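Local atomic coordinates of glutathione S-transferase, N-terminal domain protein (Pseudomonas putida, PDB entry 4NAX), a protein that binds oxidized glutathione disulfide and, as a member of the glutathione S-transferase superfamily, is probably a glutathione-dependent transferase. Residues A[134-139]-A[151-156]; A[191-196]-A[202-207]. All coordinates share one frame; numbering follows the deposited sequence.

Both contacts lie in the C-terminal helical domain of the glutathione transferase fold, and their centres are about 12 Å apart. Contact 1 joins helix 109-137 to helix 148-168. Contact 2 comes later in the chain and packs the end of helix 180-193 against the loop that leads to helix 208-219. The two also touch directly: His137 CD2 is 3.1 Å from Tyr196 O, and Gly134 CA is 3.4 Å from Tyr196 CD2. In contact 1, Arg152 binds a glutathione disulfide held mainly by the second subunit. The Phe136 side chain is about 9 Å from another such ligand. Contact 2 stays back from the pocket, with the Leu192 side chain about 10 Å from a bound disulfide.

Contact 1 (A[134-139]-A[151-156]); sequences GFFHFF and DRYVNE. With GDS (oxidized glutathione disulfide), chain F; FMT (formic acid), chain E.
Phe136 and Tyr153 share the same first torsion: in each, CG is anti to the carbonyl carbon and beside the backbone N (chi1 -71° and -60°), which turns both rings toward the opposite helix. They meet rim to rim. Phe136 CE2 lies 3.8 Å from Tyr153 CD2, and the centroids of the Phe136 and Tyr153 rings are 5.8 Å apart. The planes differ by only 6°, yet neither ring covers the face of the other, so this is not a stack. The contact is small and apolar, and both residues are buried.

Each ring also has a neighbour from its own helix. Phe135 CD2 sits over the centre of the Phe136 ring, 3.6 Å above its plane. Arg152 CG lies in a similar way over the Tyr153 ring.

Arg152 runs extended from CG to NE and ends at a glutathione disulfide. Arg152 NH1 is hydrogen-bonded to OE7 of the disulfide at 3.0 Å, and Arg152 NH2 to OE8 at 3.0 Å. The two bonds grip both oxygens of a glutamyl carboxylate, and the NH2 bond is the straighter. The ligand is also held by Ser90, Glu89 and other residues of the second subunit, so Arg152 reaches across the dimer to a pocket of its partner. On the other segment, His137 ND1 donates in its ring plane to O2 of a formic acid molecule at 2.6 Å.

At the dimer interface, Phe136 and Tyr153 pack on Tyr153 and Phe136 of the second subunit, and the Tyr153 hydroxyl is hydrogen-bonded to Gln132 of that subunit. Within the all-helical C-terminal domain of the glutathione transferase fold, the touching rings join the last turn of helix 109-137 to the first part of helix 148-168, with Tyr153 also on Met129 and Val133 of helix 109-137.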
loop_
_atom_site.group_PDB
_atom_site.type_symbol
_atom_site.label_atom_id
_atom_site.label_comp_id
_atom_site.label_asym_id
_atom_site.label_seq_id
_atom_site.Cartn_x
_atom_site.Cartn_y
_atom_site.Cartn_z
ATOM N N GLY A 134 -11.316 -6.826 -11.854
ATOM C CA GLY A 134 -10.949 -8.079 -12.471
ATOM C C GLY A 134 -11.819 -9.219 -11.952
ATOM O O GLY A 134 -12.341 -10.031 -12.735
ATOM N N PHE A 135 -12.022 -9.287 -10.640
ATOM C CA PHE A 135 -12.845 -10.364 -10.097
ATOM C C PHE A 135 -14.272 -10.330 -10.645
ATOM O O PHE A 135 -14.817 -11.371 -11.033
ATOM C CB PHE A 135 -12.900 -10.352 -8.571
ATOM C CG PHE A 135 -13.664 -11.516 -8.023
ATOM C CD1 PHE A 135 -13.137 -12.798 -8.128
ATOM C CD2 PHE A 135 -14.940 -11.358 -7.505
ATOM C CE1 PHE A 135 -13.867 -13.895 -7.702
ATOM C CE2 PHE A 135 -15.665 -12.448 -7.071
ATOM C CZ PHE A 135 -15.128 -13.713 -7.167
ATOM N N PHE A 136 -14.875 -9.142 -10.667
ATOM C CA PHE A 136 -16.288 -8.981 -11.017
ATOM C C PHE A 136 -16.594 -8.805 -12.499
ATOM O O PHE A 136 -17.767 -8.776 -12.896
ATOM C CB PHE A 136 -16.926 -7.862 -10.183
ATOM C CG PHE A 136 -17.114 -8.239 -8.736
ATOM C CD1 PHE A 136 -18.066 -9.195 -8.380
ATOM C CD2 PHE A 136 -16.334 -7.683 -7.737
ATOM C CE1 PHE A 136 -18.233 -9.571 -7.073
ATOM C CE2 PHE A 136 -16.502 -8.053 -6.413
ATOM C CZ PHE A 136 -17.461 -8.993 -6.078
ATOM N N HIS A 137 -15.548 -8.721 -13.321
ATOM C CA HIS A 137 -15.723 -8.604 -14.771
ATOM C C HIS A 137 -14.997 -9.660 -15.598
ATOM O O HIS A 137 -15.403 -9.947 -16.719
ATOM C CB HIS A 137 -15.295 -7.214 -15.255
ATOM C CG HIS A 137 -15.538 -6.992 -16.715
ATOM N ND1 HIS A 137 -16.793 -7.050 -17.279
ATOM C CD2 HIS A 137 -14.681 -6.745 -17.732
ATOM C CE1 HIS A 137 -16.700 -6.829 -18.576
ATOM N NE2 HIS A 137 -15.430 -6.640 -18.876
ATOM N N PHE A 138 -13.935 -10.233 -15.048
ATOM C CA PHE A 138 -13.091 -11.171 -15.786
ATOM C C PHE A 138 -13.018 -12.565 -15.150
ATOM O O PHE A 138 -12.986 -13.570 -15.863
ATOM C CB PHE A 138 -11.694 -10.537 -15.973
ATOM C CG PHE A 138 -10.760 -11.347 -16.830
ATOM C CD1 PHE A 138 -10.906 -11.373 -18.210
ATOM C CD2 PHE A 138 -9.730 -12.066 -16.253
ATOM C CE1 PHE A 138 -10.043 -12.130 -18.993
ATOM C CE2 PHE A 138 -8.859 -12.811 -17.027
ATOM C CZ PHE A 138 -9.020 -12.851 -18.393
ATOM N N PHE A 139 -12.966 -12.636 -13.824
ATOM C CA PHE A 139 -12.896 -13.914 -13.125
ATOM C C PHE A 139 -14.306 -14.339 -12.655
ATOM O O PHE A 139 -15.294 -13.949 -13.266
ATOM C CB PHE A 139 -11.839 -13.872 -12.007
ATOM C CG PHE A 139 -10.438 -13.588 -12.511
ATOM C CD1 PHE A 139 -9.742 -14.542 -13.267
ATOM C CD2 PHE A 139 -9.805 -12.381 -12.243
ATOM C CE1 PHE A 139 -8.458 -14.287 -13.734
ATOM C CE2 PHE A 139 -8.524 -12.126 -12.708
ATOM C CZ PHE A 139 -7.851 -13.073 -13.455
ATOM N N ASP A 151 -20.433 -2.876 -9.896
ATOM C CA ASP A 151 -20.575 -1.448 -10.130
ATOM C C ASP A 151 -19.851 -0.616 -9.056
ATOM O O ASP A 151 -19.248 0.428 -9.360
ATOM C CB ASP A 151 -22.055 -1.092 -10.229
ATOM C CG ASP A 151 -22.727 -1.629 -11.515
ATOM O OD1 ASP A 151 -22.056 -2.134 -12.443
ATOM O OD2 ASP A 151 -23.967 -1.511 -11.583
ATOM N N ARG A 152 -19.851 -1.093 -7.821
ATOM C CA ARG A 152 -19.087 -0.447 -6.743
ATOM C C ARG A 152 -17.623 -0.310 -7.139
ATOM O O ARG A 152 -17.025 0.762 -7.026
ATOM C CB ARG A 152 -19.221 -1.248 -5.441
ATOM C CG ARG A 152 -18.293 -0.849 -4.303
ATOM C CD ARG A 152 -18.594 -1.639 -3.031
ATOM N NE ARG A 152 -17.658 -1.394 -1.936
ATOM C CZ ARG A 152 -17.666 -0.344 -1.113
ATOM N NH1 ARG A 152 -18.579 0.622 -1.229
ATOM N NH2 ARG A 152 -16.746 -0.264 -0.146
ATOM N N TYR A 153 -17.025 -1.405 -7.595
ATOM C CA TYR A 153 -15.595 -1.419 -7.910
ATOM C C TYR A 153 -15.265 -0.732 -9.243
ATOM O O TYR A 153 -14.234 -0.058 -9.366
ATOM C CB TYR A 153 -15.004 -2.844 -7.766
ATOM C CG TYR A 153 -15.201 -3.308 -6.334
ATOM C CD1 TYR A 153 -14.561 -2.665 -5.296
ATOM C CD2 TYR A 153 -16.095 -4.301 -6.017
ATOM C CE1 TYR A 153 -14.785 -3.002 -3.984
ATOM C CE2 TYR A 153 -16.340 -4.643 -4.703
ATOM C CZ TYR A 153 -15.690 -3.993 -3.690
ATOM O OH TYR A 153 -15.990 -4.334 -2.393
ATOM N N VAL A 154 -16.172 -0.825 -10.209
ATOM C CA VAL A 154 -16.024 -0.080 -11.452
ATOM C C VAL A 154 -16.074 1.431 -11.181
ATOM O O VAL A 154 -15.238 2.196 -11.661
ATOM C CB VAL A 154 -17.095 -0.482 -12.481
ATOM C CG1 VAL A 154 -17.150 0.483 -13.658
ATOM C CG2 VAL A 154 -16.807 -1.897 -12.945
ATOM N N ASN A 155 -17.080 1.878 -10.432
ATOM C CA ASN A 155 -17.220 3.287 -10.129
ATOM C C ASN A 155 -16.026 3.798 -9.341
ATOM O O ASN A 155 -15.526 4.894 -9.597
ATOM C CB ASN A 155 -18.534 3.544 -9.408
ATOM C CG ASN A 155 -19.727 3.462 -10.352
ATOM O OD1 ASN A 155 -19.608 3.739 -11.548
ATOM N ND2 ASN A 155 -20.878 3.050 -9.828
ATOM N N GLU A 156 -15.541 3.005 -8.389
ATOM C CA GLU A 156 -14.363 3.420 -7.630
ATOM C C GLU A 156 -13.120 3.482 -8.512
ATOM O O GLU A 156 -12.301 4.398 -8.385
ATOM C CB GLU A 156 -14.158 2.522 -6.421
ATOM C CG GLU A 156 -12.901 2.801 -5.633
ATOM C CD GLU A 156 -12.803 4.199 -5.046
ATOM O OE1 GLU A 156 -13.784 4.990 -5.075
ATOM O OE2 GLU A 156 -11.696 4.528 -4.577
HETATM N N1 GDS F . -5.042 4.696 1.504
HETATM C CA1 GDS F . -5.655 5.822 2.220
HETATM C C1 GDS F . -4.818 6.131 3.431
HETATM O OE1 GDS F . -4.742 7.309 3.843
HETATM O OE2 GDS F . -4.213 5.195 3.985
HETATM C CB1 GDS F . -7.084 5.453 2.655
HETATM C CG1 GDS F . -7.784 6.640 3.288
HETATM C CD1 GDS F . -9.262 6.407 3.509
HETATM O O1 GDS F . -9.817 5.362 3.169
HETATM N N2 GDS F . -9.898 7.417 4.101
HETATM C CA2 GDS F . -11.340 7.410 4.349
HETATM C C2 GDS F . -11.992 8.569 3.634
HETATM O O2 GDS F . -11.507 9.696 3.745
HETATM C CB2 GDS F . -11.626 7.506 5.847
HETATM S SG2 GDS F . -10.922 6.198 6.837
HETATM N N3 GDS F . -13.109 8.326 2.959
HETATM C CA3 GDS F . -13.862 9.402 2.317
HETATM C C3 GDS F . -14.625 8.964 1.110
HETATM O OE3 GDS F . -14.541 7.762 0.734
HETATM O OE4 GDS F . -15.320 9.838 0.540
HETATM N N4 GDS F . -10.549 2.549 3.703
HETATM C CA4 GDS F . -9.801 1.491 3.046
HETATM C C4 GDS F . -8.304 1.529 3.273
HETATM O OE5 GDS F . -7.881 2.038 4.324
HETATM O OE6 GDS F . -7.580 0.983 2.414
HETATM C C5 GDS F . -11.783 2.370 4.163
HETATM O O5 GDS F . -12.366 1.295 4.085
HETATM C CA5 GDS F . -12.426 3.556 4.833
HETATM N N5 GDS F . -13.841 3.632 4.523
HETATM C CB5 GDS F . -12.230 3.446 6.352
HETATM S SG5 GDS F . -12.667 4.933 7.256
HETATM C CA6 GDS F . -15.926 4.469 1.079
HETATM C C6 GDS F . -16.732 3.203 0.876
HETATM O OE7 GDS F . -17.712 3.202 0.098
HETATM O OE8 GDS F . -16.392 2.174 1.502
HETATM N N6 GDS F . -16.149 5.402 -0.014
HETATM C CB6 GDS F . -16.364 5.197 2.350
HETATM C CG6 GDS F . -15.878 4.542 3.633
HETATM C CD6 GDS F . -14.363 4.569 3.740
HETATM O O6 GDS F . -13.673 5.413 3.164
HETATM C C FMT E . -19.645 -8.419 -15.687
HETATM O O1 FMT E . -20.748 -8.346 -15.170
HETATM O O2 FMT E . -19.174 -7.322 -16.269
#

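Contact 2 (A[191-196]-A[202-207]); sequences NLVERY and VGFDQF
Val193 has the most surface buried here, and its CG1 methyl sits on the face of the Phe204 ring. Val193 CG1 is 3.7 Å from the centroid of the Phe204 ring and 12° off the ring normal, a CH-pi contact. In Val193 CG1 is anti to the carbonyl carbon (chi1 -55°), which aims this methyl at the ring. The closest ring atom is Phe204 CG, 3.6 Å from Val193 CG1. Beside this pair, Leu192 and Val202 meet tip to tip. Leu192 CD2 is 4.1 Å from Val202 CG1 and 4.2 Å from Val202 CG2, so one methyl rests against both branches.

In the all-helical domain of the glutathione transferase fold, these residues pack the loop before helix 208-219 on the end of helix 180-193. A short 3-10 turn, 204-206, leads into Phe207, the N-cap residue of helix 208-219. With Phe204 cut back to an alanine, the Val193 methyl would probably lose the ring it rests on and a gap would open toward Val210 and Leu214. Gly203 O is gripped twice by Gln206, through the backbone N and NE2, from opposite faces of the carbonyl plane. Leu192 and Val202 both also lean on Leu161 of helix 148-168.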
loop_
_atom_site.group_PDB
_atom_site.type_symbol
_atom_site.label_atom_id
_atom_site.label_comp_id
_atom_site.label_asym_id
_atom_site.label_seq_id
_atom_site.Cartn_x
_atom_site.Cartn_y
_atom_site.Cartn_z
ATOM N N ASN A 191 -3.276 -3.536 -16.974
ATOM C CA ASN A 191 -4.006 -4.755 -16.670
ATOM C C ASN A 191 -5.519 -4.556 -16.722
ATOM O O ASN A 191 -6.251 -5.433 -17.192
ATOM C CB ASN A 191 -3.605 -5.300 -15.301
ATOM C CG ASN A 191 -3.734 -6.799 -15.222
ATOM O OD1 ASN A 191 -3.193 -7.506 -16.062
ATOM N ND2 ASN A 191 -4.421 -7.288 -14.211
ATOM N N LEU A 192 -5.973 -3.401 -16.233
ATOM C CA LEU A 192 -7.379 -3.082 -16.214
ATOM C C LEU A 192 -7.951 -3.037 -17.628
ATOM O O LEU A 192 -9.050 -3.558 -17.879
ATOM C CB LEU A 192 -7.598 -1.759 -15.490
ATOM C CG LEU A 192 -9.026 -1.254 -15.351
ATOM C CD1 LEU A 192 -9.828 -2.151 -14.439
ATOM C CD2 LEU A 192 -9.006 0.169 -14.823
ATOM N N VAL A 193 -7.230 -2.401 -18.547
ATOM C CA VAL A 193 -7.755 -2.166 -19.891
ATOM C C VAL A 193 -7.420 -3.254 -20.906
ATOM O O VAL A 193 -8.087 -3.344 -21.932
ATOM C CB VAL A 193 -7.370 -0.765 -20.427
ATOM C CG1 VAL A 193 -7.826 0.302 -19.444
ATOM C CG2 VAL A 193 -5.894 -0.640 -20.744
ATOM N N GLU A 194 -6.419 -4.079 -20.616
ATOM C CA GLU A 194 -6.031 -5.187 -21.475
ATOM C C GLU A 194 -6.572 -6.494 -20.905
ATOM O O GLU A 194 -7.657 -6.934 -21.288
ATOM C CB GLU A 194 -4.507 -5.215 -21.697
ATOM C CG GLU A 194 -3.991 -3.986 -22.426
ATOM C CD GLU A 194 -2.548 -4.083 -22.904
ATOM O OE1 GLU A 194 -2.038 -3.040 -23.376
ATOM O OE2 GLU A 194 -1.910 -5.163 -22.815
ATOM N N ARG A 195 -5.845 -7.100 -19.975
ATOM C CA ARG A 195 -6.218 -8.407 -19.461
ATOM C C ARG A 195 -7.657 -8.481 -18.968
ATOM O O ARG A 195 -8.375 -9.417 -19.308
ATOM C CB ARG A 195 -5.250 -8.881 -18.379
ATOM C CG ARG A 195 -5.638 -10.214 -17.750
ATOM C CD ARG A 195 -4.442 -10.868 -17.089
ATOM N NE ARG A 195 -4.763 -12.047 -16.285
ATOM C CZ ARG A 195 -5.087 -13.247 -16.772
ATOM N NH1 ARG A 195 -5.186 -13.453 -18.085
ATOM N NH2 ARG A 195 -5.332 -14.250 -15.932
ATOM N N TYR A 196 -8.096 -7.506 -18.175
ATOM C CA TYR A 196 -9.432 -7.602 -17.601
ATOM C C TYR A 196 -10.528 -7.221 -18.560
ATOM O O TYR A 196 -11.710 -7.348 -18.214
ATOM C CB TYR A 196 -9.583 -6.728 -16.368
ATOM C CG TYR A 196 -8.757 -7.108 -15.187
ATOM C CD1 TYR A 196 -8.175 -8.372 -15.051
ATOM C CD2 TYR A 196 -8.634 -6.205 -14.135
ATOM C CE1 TYR A 196 -7.460 -8.699 -13.916
ATOM C CE2 TYR A 196 -7.913 -6.526 -13.012
ATOM C CZ TYR A 196 -7.335 -7.761 -12.892
ATOM O OH TYR A 196 -6.611 -8.041 -11.762
ATOM N N VAL A 202 -14.882 0.936 -17.686
ATOM C CA VAL A 202 -14.423 2.103 -16.921
ATOM C C VAL A 202 -14.390 3.398 -17.726
ATOM O O VAL A 202 -13.936 4.419 -17.222
ATOM C CB VAL A 202 -13.046 1.875 -16.254
ATOM C CG1 VAL A 202 -13.084 0.631 -15.365
ATOM C CG2 VAL A 202 -11.926 1.807 -17.283
ATOM N N GLY A 203 -14.878 3.367 -18.966
ATOM C CA GLY A 203 -14.927 4.566 -19.797
ATOM C C GLY A 203 -13.540 5.144 -20.000
ATOM O O GLY A 203 -13.327 6.346 -19.862
ATOM N N PHE A 204 -12.590 4.281 -20.345
ATOM C CA PHE A 204 -11.167 4.643 -20.357
ATOM C C PHE A 204 -10.842 5.766 -21.325
ATOM O O PHE A 204 -9.934 6.564 -21.086
ATOM C CB PHE A 204 -10.294 3.422 -20.695
ATOM C CG PHE A 204 -8.818 3.652 -20.481
ATOM C CD1 PHE A 204 -8.328 3.975 -19.219
ATOM C CD2 PHE A 204 -7.916 3.512 -21.519
ATOM C CE1 PHE A 204 -6.984 4.181 -19.016
ATOM C CE2 PHE A 204 -6.566 3.704 -21.311
ATOM C CZ PHE A 204 -6.097 4.047 -20.059
ATOM N N ASP A 205 -11.584 5.832 -22.426
ATOM C CA ASP A 205 -11.292 6.830 -23.436
ATOM C C ASP A 205 -11.500 8.261 -22.934
ATOM O O ASP A 205 -11.021 9.204 -23.570
ATOM C CB ASP A 205 -12.041 6.540 -24.741
ATOM C CG ASP A 205 -11.401 5.407 -25.511
ATOM O OD1 ASP A 205 -10.185 5.490 -25.796
ATOM O OD2 ASP A 205 -12.101 4.424 -25.816
ATOM N N GLN A 206 -12.159 8.434 -21.785
ATOM C CA GLN A 206 -12.291 9.780 -21.236
ATOM C C GLN A 206 -11.036 10.280 -20.497
ATOM O O GLN A 206 -10.926 11.472 -20.217
ATOM C CB GLN A 206 -13.529 9.894 -20.348
ATOM C CG GLN A 206 -13.392 9.344 -18.948
ATOM C CD GLN A 206 -14.739 9.201 -18.260
ATOM O OE1 GLN A 206 -15.399 10.197 -17.977
ATOM N NE2 GLN A 206 -15.151 7.960 -17.981
ATOM N N PHE A 207 -10.092 9.393 -20.180
ATOM C CA PHE A 207 -8.912 9.764 -19.396
ATOM C C PHE A 207 -7.713 9.945 -20.309
ATOM O O PHE A 207 -6.852 9.070 -20.431
ATOM C CB PHE A 207 -8.658 8.716 -18.307
ATOM C CG PHE A 207 -9.869 8.459 -17.435
ATOM C CD1 PHE A 207 -10.320 9.430 -16.534
ATOM C CD2 PHE A 207 -10.572 7.267 -17.527
ATOM C CE1 PHE A 207 -11.447 9.208 -15.768
ATOM C CE2 PHE A 207 -11.688 7.035 -16.747
ATOM C CZ PHE A 207 -12.123 8.006 -15.864
#